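Local coordinates for protein Cag-Z (Helicobacter pylori, PDB 1S2X) that is of unknown function but is encoded in the cag pathogenicity island, whose genes specify a type IV secretion system, at residues 20-24 with 82-87; 134-138 with 155-161. The protein carries 1 engineered substitution. All coordinates share one frame; numbering follows the deposited sequence.

Interaction 1: 20-24 with 82-87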
ATOM      1  N   ILE A  20      -7.282 -10.979  -8.202  1.00 43.29           N
ATOM      2  CA  ILE A  20      -6.398  -9.826  -8.391  1.00 44.14           C
ATOM      3  C   ILE A  20      -5.248  -9.867  -7.397  1.00 42.57           C
ATOM      4  O   ILE A  20      -4.133  -9.421  -7.682  1.00 54.38           O
ATOM      5  CB  ILE A  20      -7.230  -8.538  -8.301  1.00 39.50           C
ATOM      6  CG1 ILE A  20      -8.347  -8.486  -9.365  1.00 34.11           C
ATOM      7  CG2 ILE A  20      -6.365  -7.298  -8.373  1.00 38.49           C
ATOM      8  CD1 ILE A  20      -8.858  -7.087  -9.618  1.00 44.24           C
ATOM      9  N   LEU A  21      -5.445 -10.417  -6.201  1.00 37.43           N
ATOM     10  CA  LEU A  21      -4.299 -10.583  -5.308  1.00 43.31           C
ATOM     11  C   LEU A  21      -3.278 -11.567  -5.874  1.00 49.69           C
ATOM     12  O   LEU A  21      -2.109 -11.237  -6.065  1.00 56.98           O
ATOM     13  CB  LEU A  21      -4.778 -11.044  -3.933  1.00 38.64           C
ATOM     14  CG  LEU A  21      -5.468 -10.001  -3.066  1.00 47.02           C
ATOM     15  CD1 LEU A  21      -5.939 -10.633  -1.760  1.00 65.02           C
ATOM     16  CD2 LEU A  21      -4.575  -8.799  -2.780  1.00 40.58           C
ATOM     17  N   ASP A  22      -3.677 -12.802  -6.168  1.00 56.05           N
ATOM     18  CA  ASP A  22      -2.785 -13.818  -6.709  1.00 58.21           C
ATOM     19  C   ASP A  22      -2.176 -13.401  -8.043  1.00 57.02           C
ATOM     20  O   ASP A  22      -1.010 -13.649  -8.348  1.00 62.65           O
ATOM     21  CB  ASP A  22      -3.534 -15.137  -6.914  1.00 67.82           C
ATOM     22  CG  ASP A  22      -4.385 -15.545  -5.728  1.00 70.72           C
ATOM     23  OD1 ASP A  22      -3.908 -15.386  -4.588  1.00 76.77           O
ATOM     24  OD2 ASP A  22      -5.522 -16.025  -5.942  1.00 69.21           O
ATOM     25  N   SER A  23      -2.990 -12.754  -8.869  1.00 50.38           N
ATOM     26  CA  SER A  23      -2.514 -12.315 -10.174  1.00 57.94           C
ATOM     27  C   SER A  23      -1.319 -11.374 -10.047  1.00 62.92           C
ATOM     28  O   SER A  23      -0.399 -11.435 -10.860  1.00 82.77           O
ATOM     29  CB  SER A  23      -3.650 -11.625 -10.933  1.00 61.42           C
ATOM     30  OG  SER A  23      -3.169 -10.773 -11.952  1.00 66.23           O
ATOM     31  N   ASN A  24      -1.362 -10.520  -9.040  1.00 58.80           N
ATOM     32  CA  ASN A  24      -0.426  -9.439  -8.814  1.00 53.39           C
ATOM     33  C   ASN A  24       0.540  -9.725  -7.673  1.00 47.43           C
ATOM     34  O   ASN A  24       1.233  -8.826  -7.195  1.00 53.63           O
ATOM     35  CB  ASN A  24      -1.189  -8.148  -8.478  1.00 53.60           C
ATOM     36  CG  ASN A  24      -1.626  -7.351  -9.685  1.00 60.17           C
ATOM     37  OD1 ASN A  24      -0.813  -6.757 -10.394  1.00 60.63           O
ATOM     38  ND2 ASN A  24      -2.935  -7.306  -9.926  1.00 62.75           N
ATOM     39  N   ASN A  82      -0.742  -1.366 -10.110  1.00 40.93           N
ATOM     40  CA  ASN A  82      -1.224  -2.511 -10.865  1.00 35.86           C
ATOM     41  C   ASN A  82      -2.508  -3.083 -10.269  1.00 52.11           C
ATOM     42  O   ASN A  82      -3.478  -3.348 -10.968  1.00 44.63           O
ATOM     43  CB  ASN A  82      -0.175  -3.617 -10.894  1.00 34.09           C
ATOM     44  CG  ASN A  82       1.086  -3.167 -11.611  1.00 42.55           C
ATOM     45  OD1 ASN A  82       1.125  -2.051 -12.132  1.00 44.33           O
ATOM     46  ND2 ASN A  82       2.094  -4.034 -11.621  1.00 52.02           N
ATOM     47  N   LEU A  83      -2.488  -3.280  -8.953  1.00 51.24           N
ATOM     48  CA  LEU A  83      -3.634  -3.789  -8.223  1.00 36.30           C
ATOM     49  C   LEU A  83      -4.849  -2.889  -8.358  1.00 31.51           C
ATOM     50  O   LEU A  83      -5.961  -3.334  -8.626  1.00 52.55           O
ATOM     51  CB  LEU A  83      -3.294  -3.914  -6.722  1.00 34.51           C
ATOM     52  CG  LEU A  83      -4.483  -4.392  -5.877  1.00 35.02           C
ATOM     53  CD1 LEU A  83      -4.197  -5.777  -5.325  1.00 42.81           C
ATOM     54  CD2 LEU A  83      -4.793  -3.403  -4.768  1.00 29.53           C
ATOM     55  N   VAL A  84      -4.635  -1.593  -8.143  1.00 30.28           N
ATOM     56  CA  VAL A  84      -5.725  -0.628  -8.226  1.00 34.41           C
ATOM     57  C   VAL A  84      -6.341  -0.611  -9.623  1.00 48.24           C
ATOM     58  O   VAL A  84      -7.568  -0.566  -9.742  1.00 39.43           O
ATOM     59  CB  VAL A  84      -5.257   0.785  -7.848  1.00 38.07           C
ATOM     60  CG1 VAL A  84      -6.302   1.841  -8.201  1.00 37.73           C
ATOM     61  CG2 VAL A  84      -4.930   0.817  -6.360  1.00 31.36           C
ATOM     62  N   LEU A  85      -5.475  -0.646 -10.631  1.00 46.30           N
ATOM     63  CA  LEU A  85      -5.914  -0.624 -12.018  1.00 44.49           C
ATOM     64  C   LEU A  85      -6.752  -1.863 -12.324  1.00 48.18           C
ATOM     65  O   LEU A  85      -7.859  -1.757 -12.857  1.00 41.82           O
ATOM     66  CB  LEU A  85      -4.710  -0.513 -12.949  1.00 40.19           C
ATOM     67  CG  LEU A  85      -5.017  -0.359 -14.442  1.00 45.05           C
ATOM     68  CD1 LEU A  85      -5.788   0.923 -14.715  1.00 42.19           C
ATOM     69  CD2 LEU A  85      -3.733  -0.402 -15.252  1.00 53.02           C
ATOM     70  N   ALA A  86      -6.190  -3.011 -11.967  1.00 43.57           N
ATOM     71  CA  ALA A  86      -6.783  -4.310 -12.222  1.00 36.22           C
ATOM     72  C   ALA A  86      -8.152  -4.443 -11.542  1.00 42.06           C
ATOM     73  O   ALA A  86      -9.019  -5.088 -12.137  1.00 47.96           O
ATOM     74  CB  ALA A  86      -5.900  -5.461 -11.766  1.00 30.83           C
ATOM     75  N   SER A  87      -8.291  -3.856 -10.372  1.00 37.58           N
ATOM     76  CA  SER A  87      -9.500  -3.811  -9.566  1.00 39.45           C
ATOM     77  C   SER A  87     -10.542  -2.915 -10.241  1.00 45.10           C
ATOM     78  O   SER A  87     -11.728  -3.234 -10.284  1.00 40.27           O
ATOM     79  CB  SER A  87      -9.197  -3.301  -8.153  1.00 40.57           C
ATOM     80  OG  SER A  87      -8.531  -4.267  -7.357  1.00 40.49           O
TER
HETATM   81  O   HOH W   1       1.785  -5.947  -9.825  1.00 49.43           O
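Ile20 and Asn24, one turn apart at the end of helix 14-23, press on Leu83, Ala86 and Ser87, a helix-helix contact in the all-helical fold of CagZ that sets a short N-terminal helix against the long helix 74-101. The tight part lies at Ile20. A chi1 of -59° puts CG1 beside the backbone N and leaves CG2 anti to it, where this methyl of Ile20 meets Ala86 CB at 3.9 Å, while CD1 reaches further to the main chain. Ile20 CD1 ends 3.3 Å from Ser87 CA, closer than carbon atoms usually come. Ile20 CD1 also lies 3.6 Å from Ser87 OG, and this hydroxyl is tied back to its own helix: OG bonds Leu83 O at 3.0 Å from above the carbonyl plane, and the Ser87 backbone N donates to the same oxygen from the opposite face. Leu21 and Leu83 run side by side in the same direction, touching through CD2 and CD1; Leu21 also rests on Phe122 of helix 105-135. The looser side is polar. Asn24, the first residue past the helix, sends ND2 back to Ile20 O in a weak bond, while its OD1 faces Asn82 CB at 3.2 Å. The two amides, with planes 39° apart, do not bond directly. A water bridges them, donating to Asn24 OD1 at 2.8 Å and accepting from Asn82 ND2 at 2.6 Å.

Interaction 2: 134-138 with 155-161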
ATOM      1  N   VAL A 134       6.158  -0.493   4.669  1.00 26.98           N
ATOM      2  CA  VAL A 134       7.271   0.391   4.321  1.00 23.98           C
ATOM      3  C   VAL A 134       7.722   1.187   5.541  1.00 26.81           C
ATOM      4  O   VAL A 134       8.918   1.406   5.735  1.00 23.38           O
ATOM      5  CB  VAL A 134       6.891   1.327   3.166  1.00 27.16           C
ATOM      6  CG1 VAL A 134       7.956   2.396   2.958  1.00 25.31           C
ATOM      7  CG2 VAL A 134       6.716   0.511   1.887  1.00 24.02           C
ATOM      8  N   ALA A 135       6.738   1.583   6.342  1.00 18.23           N
ATOM      9  CA  ALA A 135       7.008   2.286   7.571  1.00 22.58           C
ATOM     10  C   ALA A 135       7.848   1.419   8.517  1.00 25.28           C
ATOM     11  O   ALA A 135       8.663   1.960   9.270  1.00 29.50           O
ATOM     12  CB  ALA A 135       5.721   2.710   8.264  1.00 22.56           C
ATOM     13  N   SER A 136       7.665   0.101   8.508  1.00 22.40           N
ATOM     14  CA  SER A 136       8.446  -0.750   9.403  1.00 21.59           C
ATOM     15  C   SER A 136       9.919  -0.859   9.056  1.00 19.85           C
ATOM     16  O   SER A 136      10.621  -1.526   9.828  1.00 21.56           O
ATOM     17  CB  SER A 136       7.837  -2.168   9.410  1.00 24.44           C
ATOM     18  OG  SER A 136       8.354  -2.878   8.290  1.00 20.20           O
ATOM     19  N   TYR A 137      10.421  -0.255   7.971  1.00 19.27           N
ATOM     20  CA  TYR A 137      11.874  -0.211   7.710  1.00 15.55           C
ATOM     21  C   TYR A 137      12.622   0.762   8.616  1.00 24.40           C
ATOM     22  O   TYR A 137      13.853   0.854   8.666  1.00 19.21           O
ATOM     23  CB  TYR A 137      12.123   0.163   6.236  1.00 18.05           C
ATOM     24  CG  TYR A 137      12.096  -1.084   5.352  1.00 24.07           C
ATOM     25  CD1 TYR A 137      13.284  -1.738   5.056  1.00 22.58           C
ATOM     26  CD2 TYR A 137      10.899  -1.588   4.852  1.00 17.28           C
ATOM     27  CE1 TYR A 137      13.297  -2.876   4.262  1.00 24.52           C
ATOM     28  CE2 TYR A 137      10.896  -2.723   4.061  1.00 18.21           C
ATOM     29  CZ  TYR A 137      12.096  -3.352   3.777  1.00 29.58           C
ATOM     30  OH  TYR A 137      12.111  -4.485   2.983  1.00 33.14           O
ATOM     31  N   LEU A 138      11.897   1.562   9.387  1.00 19.19           N
ATOM     32  CA  LEU A 138      12.417   2.244  10.571  1.00 23.80           C
ATOM     33  C   LEU A 138      11.856   1.434  11.742  1.00 28.59           C
ATOM     34  O   LEU A 138      10.722   1.662  12.164  1.00 20.29           O
ATOM     35  CB  LEU A 138      12.006   3.709  10.664  1.00 21.47           C
ATOM     36  CG  LEU A 138      12.510   4.462  11.916  1.00 28.96           C
ATOM     37  CD1 LEU A 138      14.033   4.461  11.943  1.00 31.10           C
ATOM     38  CD2 LEU A 138      11.949   5.875  11.983  1.00 27.38           C
ATOM     39  N   ALA A 155      14.261  10.690  10.288  1.00 27.21           N
ATOM     40  CA  ALA A 155      14.700   9.341   9.937  1.00 25.44           C
ATOM     41  C   ALA A 155      13.769   8.816   8.847  1.00 20.58           C
ATOM     42  O   ALA A 155      14.226   8.210   7.886  1.00 20.61           O
ATOM     43  CB  ALA A 155      14.723   8.387  11.119  1.00 15.16           C
ATOM     44  N   PHE A 156      12.469   9.071   8.980  1.00 24.17           N
ATOM     45  CA  PHE A 156      11.550   8.671   7.917  1.00 27.39           C
ATOM     46  C   PHE A 156      11.954   9.310   6.595  1.00 20.30           C
ATOM     47  O   PHE A 156      11.895   8.745   5.499  1.00 19.69           O
ATOM     48  CB  PHE A 156      10.119   9.065   8.263  1.00 28.52           C
ATOM     49  CG  PHE A 156       9.423   8.148   9.261  1.00 25.61           C
ATOM     50  CD1 PHE A 156       8.654   8.700  10.275  1.00 32.03           C
ATOM     51  CD2 PHE A 156       9.546   6.783   9.172  1.00 27.36           C
ATOM     52  CE1 PHE A 156       7.999   7.883  11.181  1.00 42.77           C
ATOM     53  CE2 PHE A 156       8.875   5.953  10.053  1.00 42.92           C
ATOM     54  CZ  PHE A 156       8.105   6.509  11.062  1.00 45.20           C
ATOM     55  N   GLN A 157      12.395  10.565   6.711  1.00 18.69           N
ATOM     56  CA  GLN A 157      12.741  11.264   5.467  1.00 27.54           C
ATOM     57  C   GLN A 157      14.052  10.704   4.945  1.00 25.48           C
ATOM     58  O   GLN A 157      14.197  10.435   3.753  1.00 21.70           O
ATOM     59  CB  GLN A 157      12.791  12.776   5.691  1.00 28.11           C
ATOM     60  CG  GLN A 157      11.439  13.360   6.093  1.00 46.34           C
ATOM     61  CD  GLN A 157      11.446  14.834   6.441  1.00 60.40           C
ATOM     62  OE1 GLN A 157      12.079  15.291   7.397  1.00 65.90           O
ATOM     63  NE2 GLN A 157      10.711  15.632   5.674  1.00 76.92           N
ATOM     64  N   ILE A 158      15.033  10.496   5.826  1.00 20.27           N
ATOM     65  CA  ILE A 158      16.322  10.009   5.291  1.00 21.02           C
ATOM     66  C   ILE A 158      16.216   8.604   4.736  1.00 19.00           C
ATOM     67  O   ILE A 158      16.935   8.244   3.808  1.00 21.19           O
ATOM     68  CB  ILE A 158      17.431  10.024   6.351  1.00 25.65           C
ATOM     69  CG1 ILE A 158      17.740  11.416   6.919  1.00 21.47           C
ATOM     70  CG2 ILE A 158      18.701   9.373   5.812  1.00 21.73           C
ATOM     71  CD1 ILE A 158      18.530  11.331   8.208  1.00 23.94           C
ATOM     72  N   LEU A 159      15.320   7.783   5.284  1.00 18.77           N
ATOM     73  CA  LEU A 159      15.195   6.413   4.785  1.00 16.27           C
ATOM     74  C   LEU A 159      14.339   6.276   3.549  1.00 17.44           C
ATOM     75  O   LEU A 159      14.177   5.163   3.025  1.00 19.46           O
ATOM     76  CB  LEU A 159      14.635   5.511   5.903  1.00 18.70           C
ATOM     77  CG  LEU A 159      15.534   5.398   7.135  1.00 12.99           C
ATOM     78  CD1 LEU A 159      14.852   4.599   8.243  1.00 20.01           C
ATOM     79  CD2 LEU A 159      16.870   4.749   6.808  1.00 18.66           C
ATOM     80  N   GLY A 160      13.776   7.363   3.033  1.00 21.71           N
ATOM     81  CA  GLY A 160      12.998   7.218   1.809  1.00 25.11           C
ATOM     82  C   GLY A 160      11.533   6.953   2.068  1.00 25.63           C
ATOM     83  O   GLY A 160      10.731   6.856   1.128  1.00 24.83           O
ATOM     84  N   ILE A 161      11.186   6.852   3.354  1.00 21.72           N
ATOM     85  CA  ILE A 161       9.823   6.435   3.698  1.00 24.17           C
ATOM     86  C   ILE A 161       8.842   7.575   3.496  1.00 31.09           C
ATOM     87  O   ILE A 161       7.749   7.448   2.925  1.00 28.70           O
ATOM     88  CB  ILE A 161       9.784   5.879   5.135  1.00 25.08           C
ATOM     89  CG1 ILE A 161      10.651   4.634   5.322  1.00 24.56           C
ATOM     90  CG2 ILE A 161       8.338   5.651   5.562  1.00 24.57           C
ATOM     91  CD1 ILE A 161      10.926   4.189   6.747  1.00 23.39           C
TER
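Leu138 reaches from the turn after helix 105-135 into a pocket between Ala155, Phe156, Leu159 and Ile161. Its CB lies 3.8 Å from Leu159 CD1 and also meets Phe156 CE2 and Ile161 CD1. With CG anti to the backbone N (chi1 179°), the side chain extends toward helix 149-158 and its two methyls part. Leu138 CD1 packs on Leu159 CD1 at 3.8 Å, the two side chains crossing at about a right angle. CD2 lies 3.8 Å from Ala155 CB and sits over one face of Phe156 in a CH-pi contact, 3.9 Å from the ring centroid and 24° off the normal, displaced toward the CE2 rim. Both segments change direction here: a type I beta turn from Ala135 to Leu138 ends one helix, and a Schellman motif at Gly160, with positive phi, closes helix 149-158 just before helix 161-183 begins. Gly160 is also the N-cap of that last helix. Ile161 packs against both Phe156 and the 134-138 turn, its CD1 in the plane of the Phe156 ring at the edge and 3.6 Å from Val134 O. On its other branch, Ile161 CG2 meets Val134 CG1 at 4.2 Å, the two side chains sliding past each other in opposite directions.

Overall arrangement
Interactions 1 and 2 lie on opposite sides of the chain's centre, about 25 Å apart between centres, and do not touch. Interaction 1 joins helices 14-23 and 74-101; interaction 2 joins the end of 105-135 to the end of 149-158 and the start of 161-183. Leu21 and Ser87 also touch helix 105-135, the next after 74-101, and Val84 touches 161-183. Interaction 1 is partly buried, an apolar patch passing into a water-bridged asparagine pair. Interaction 2 is the more buried and joins its segments through apolar and CH-pi contacts, with neither a direct hydrogen bond nor a bridging water between them. One packs a helix end against the middle of a long helix; the other fits two chain turns together.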